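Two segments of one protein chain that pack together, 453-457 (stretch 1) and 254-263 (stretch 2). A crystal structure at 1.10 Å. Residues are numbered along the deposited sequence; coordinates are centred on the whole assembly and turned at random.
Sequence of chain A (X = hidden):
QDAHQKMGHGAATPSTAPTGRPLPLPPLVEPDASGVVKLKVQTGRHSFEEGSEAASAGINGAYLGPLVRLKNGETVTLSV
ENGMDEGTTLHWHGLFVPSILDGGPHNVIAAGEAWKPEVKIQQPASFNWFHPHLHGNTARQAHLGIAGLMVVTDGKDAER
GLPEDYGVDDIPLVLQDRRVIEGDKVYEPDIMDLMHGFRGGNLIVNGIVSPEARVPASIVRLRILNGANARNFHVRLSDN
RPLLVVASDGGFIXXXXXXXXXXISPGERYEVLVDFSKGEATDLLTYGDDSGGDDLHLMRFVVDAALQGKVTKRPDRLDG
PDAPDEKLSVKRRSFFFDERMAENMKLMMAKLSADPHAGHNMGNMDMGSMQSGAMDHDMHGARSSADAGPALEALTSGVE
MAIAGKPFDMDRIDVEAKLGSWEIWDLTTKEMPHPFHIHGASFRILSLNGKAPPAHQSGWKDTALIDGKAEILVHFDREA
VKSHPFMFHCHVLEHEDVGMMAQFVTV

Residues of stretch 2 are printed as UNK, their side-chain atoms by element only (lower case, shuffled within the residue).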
# COMPACT_ATOMS: atom_id res chain seq x y z
N PRO A 453 11.52 16.94 -0.95
CA PRO A 453 11.71 15.52 -0.77
C PRO A 453 12.86 15.01 -1.59
O PRO A 453 13.20 15.60 -2.64
CB PRO A 453 10.39 14.92 -1.30
CG PRO A 453 9.88 15.89 -2.26
CD PRO A 453 10.27 17.23 -1.68
N PRO A 454 13.44 13.88 -1.20
CA PRO A 454 14.45 13.21 -2.07
C PRO A 454 13.76 12.79 -3.36
O PRO A 454 12.54 12.56 -3.40
CB PRO A 454 14.92 12.03 -1.24
CG PRO A 454 13.76 11.73 -0.41
CD PRO A 454 13.10 13.04 -0.05
N ALA A 455 14.57 12.56 -4.39
CA ALA A 455 14.04 12.21 -5.70
C ALA A 455 13.09 10.99 -5.66
O ALA A 455 12.04 11.00 -6.31
CB ALA A 455 15.16 11.94 -6.71
N HIS A 456 13.45 9.97 -4.89
CA HIS A 456 12.64 8.76 -4.86
C HIS A 456 11.21 9.00 -4.31
O HIS A 456 10.32 8.15 -4.56
CB HIS A 456 13.32 7.61 -4.16
CG HIS A 456 13.42 7.67 -2.67
ND1 HIS A 456 14.37 8.42 -2.00
CD2 HIS A 456 12.78 6.98 -1.69
CE1 HIS A 456 14.30 8.17 -0.70
NE2 HIS A 456 13.32 7.32 -0.46
N GLN A 457 11.02 10.10 -3.55
CA GLN A 457 9.72 10.41 -2.97
C GLN A 457 9.06 11.58 -3.68
O GLN A 457 8.08 12.12 -3.14
CB GLN A 457 9.89 10.72 -1.51
CG GLN A 457 10.42 9.54 -0.70
CD GLN A 457 10.82 9.86 0.74
OE1 GLN A 457 10.77 11.01 1.17
NE2 GLN A 457 11.12 8.82 1.52
N UNK A 254 11.44 10.56 -13.08
CA UNK A 254 12.28 10.89 -14.22
C UNK A 254 13.76 10.58 -14.04
O UNK A 254 14.40 10.13 -14.97
N UNK A 255 14.24 10.79 -12.81
CA UNK A 255 15.67 10.58 -12.47
C UNK A 255 15.78 9.57 -11.33
O UNK A 255 15.89 9.95 -10.19
c UNK A 255 16.29 11.93 -12.12
o UNK A 255 16.21 12.75 -14.39
c UNK A 255 16.01 12.99 -13.22
n UNK A 255 15.56 14.14 -12.82
N UNK A 256 15.76 8.27 -11.68
CA UNK A 256 15.89 7.21 -10.65
C UNK A 256 17.03 7.51 -9.69
O UNK A 256 18.15 7.96 -10.09
c UNK A 256 15.50 7.70 -13.01
c UNK A 256 15.40 6.18 -12.74
c UNK A 256 16.17 5.96 -11.46
N UNK A 257 16.83 7.17 -8.41
CA UNK A 257 17.74 7.51 -7.36
C UNK A 257 18.20 6.27 -6.61
O UNK A 257 17.37 5.56 -6.10
c UNK A 257 17.96 8.89 -5.20
c UNK A 257 17.01 8.44 -6.34
c UNK A 257 17.30 9.60 -4.02
o UNK A 257 18.07 10.10 -3.18
o UNK A 257 16.07 9.60 -3.87
N UNK A 258 19.53 6.04 -6.46
CA UNK A 258 19.98 4.97 -5.58
C UNK A 258 19.88 5.35 -4.14
O UNK A 258 20.30 6.47 -3.75
c UNK A 258 21.85 6.05 -6.55
c UNK A 258 20.65 6.78 -7.08
c UNK A 258 21.43 4.73 -6.02
N UNK A 259 19.36 4.46 -3.35
CA UNK A 259 19.34 4.63 -1.91
C UNK A 259 19.98 3.41 -1.25
O UNK A 259 19.95 2.32 -1.80
c UNK A 259 17.32 6.14 -1.96
c UNK A 259 17.98 4.91 -1.33
c UNK A 259 17.09 3.76 -1.47
N UNK A 260 20.61 3.64 -0.10
CA UNK A 260 21.16 2.51 0.66
C UNK A 260 20.18 1.89 1.62
O UNK A 260 20.38 0.72 2.02
c UNK A 260 22.44 2.94 1.37
o UNK A 260 25.61 2.91 1.35
c UNK A 260 24.78 3.80 1.23
o UNK A 260 24.84 4.95 1.78
c UNK A 260 23.52 3.46 0.44
N UNK A 261 19.14 2.64 2.02
CA UNK A 261 18.11 2.11 2.91
C UNK A 261 16.83 2.86 2.51
O UNK A 261 16.89 4.03 2.18
c UNK A 261 17.74 1.66 6.71
n UNK A 261 20.12 -0.64 8.31
c UNK A 261 17.43 1.54 5.29
c UNK A 261 18.99 -0.21 7.76
c UNK A 261 18.44 2.28 4.38
n UNK A 261 17.91 -0.97 7.86
n UNK A 261 18.96 0.97 7.12
N UNK A 262 15.72 2.15 2.43
CA UNK A 262 14.45 2.67 1.91
C UNK A 262 13.32 2.52 2.93
O UNK A 262 13.06 1.43 3.38
c UNK A 262 12.65 3.68 -0.46
c UNK A 262 12.50 1.29 -1.15
c UNK A 262 12.72 2.23 0.02
c UNK A 262 14.11 1.92 0.64
N UNK A 263 12.70 3.64 3.31
CA UNK A 263 11.54 3.57 4.22
C UNK A 263 10.26 3.34 3.42
O UNK A 263 10.04 4.06 2.42
c UNK A 263 10.15 4.89 5.88
c UNK A 263 11.42 4.83 5.07
o UNK A 263 12.58 4.90 5.94
O HOH W 1 17.33 13.14 -4.15
O HOH W 2 13.35 6.30 2.22

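Position 254 has backbone atoms alone and no side-chain atom, which identifies G254; nothing of stretch 1 lies near it. Position 255 carries two carbons, the second bearing one oxygen and one nitrogen, a carboxamide bonded directly to CB: N255. Its contact comes through the backbone, where its O lies 4.1 Å from A455 CB.

At 256, three carbons close a ring onto the backbone N, the mark of P256. Its CA-to-CB bond points away from stretch 1, and the ring makes no contact.

Position 257 holds three carbons in an unbranched run, the third carrying two oxygens. One oxygen sits 2.8 Å from H456 ND1 and 2.8 Å from H456 N. A carboxylate one methylene longer than aspartate's makes this E257. With chi1 and chi2 both t, the chain is extended and delivers OE1 to stretch 1.

Position 258 again shows three carbons cyclised onto N: P258, also directed away and out of contact. At 259 there is one carbon carrying two others, branched at CB without a heteroatom. One terminal carbon lies 3.7 Å from H456 ND1; the residue is V259.

Position 260 has three carbons and two terminal oxygens, giving E260, whose side chain is out of reach. Position 261 has three carbons, a nitrogen, then a carbon with two more nitrogens: a guanidinium, hence R261, out of reach of stretch 1, with NH1 and NH2 hydrogen-bonded elsewhere in the structure.

Position 262 has four carbons, forked at the second, one terminal carbon 3.5 Å from H456 CD2: L262. Its CA-to-CB bond runs sideways, but the end, at CD1, comes nearer. Position 263, one carbon carrying an oxygen and a carbon, is T263; its side chain makes no contact.

The contact centres on H456 and E257, whose CA atoms are 5.8 Å apart. E257 OE1 accepts from H456 ND1 (2.8 Å, 152°) and from H456 N (2.8 Å, 155°), so one carboxylate oxygen fixes both the imidazole and its backbone. A455 N, 3.4 Å from the same OE1, has a poor angle for a hydrogen bond; it donates instead to water 1 O (2.8 Å), which gives a weak bond to E257 OE2 (3.3 Å). Around the imidazole, OE1 lies at the edge, while V259 CG1 covers one face, 4.0 Å from the ring centroid and 26° off the normal, a CH-pi contact. Water 2 joins H456 NE2 to T263 N, 2.9 Å from its O to each nitrogen.

Stretch 2, residues 254-263: GNPEPVERLT
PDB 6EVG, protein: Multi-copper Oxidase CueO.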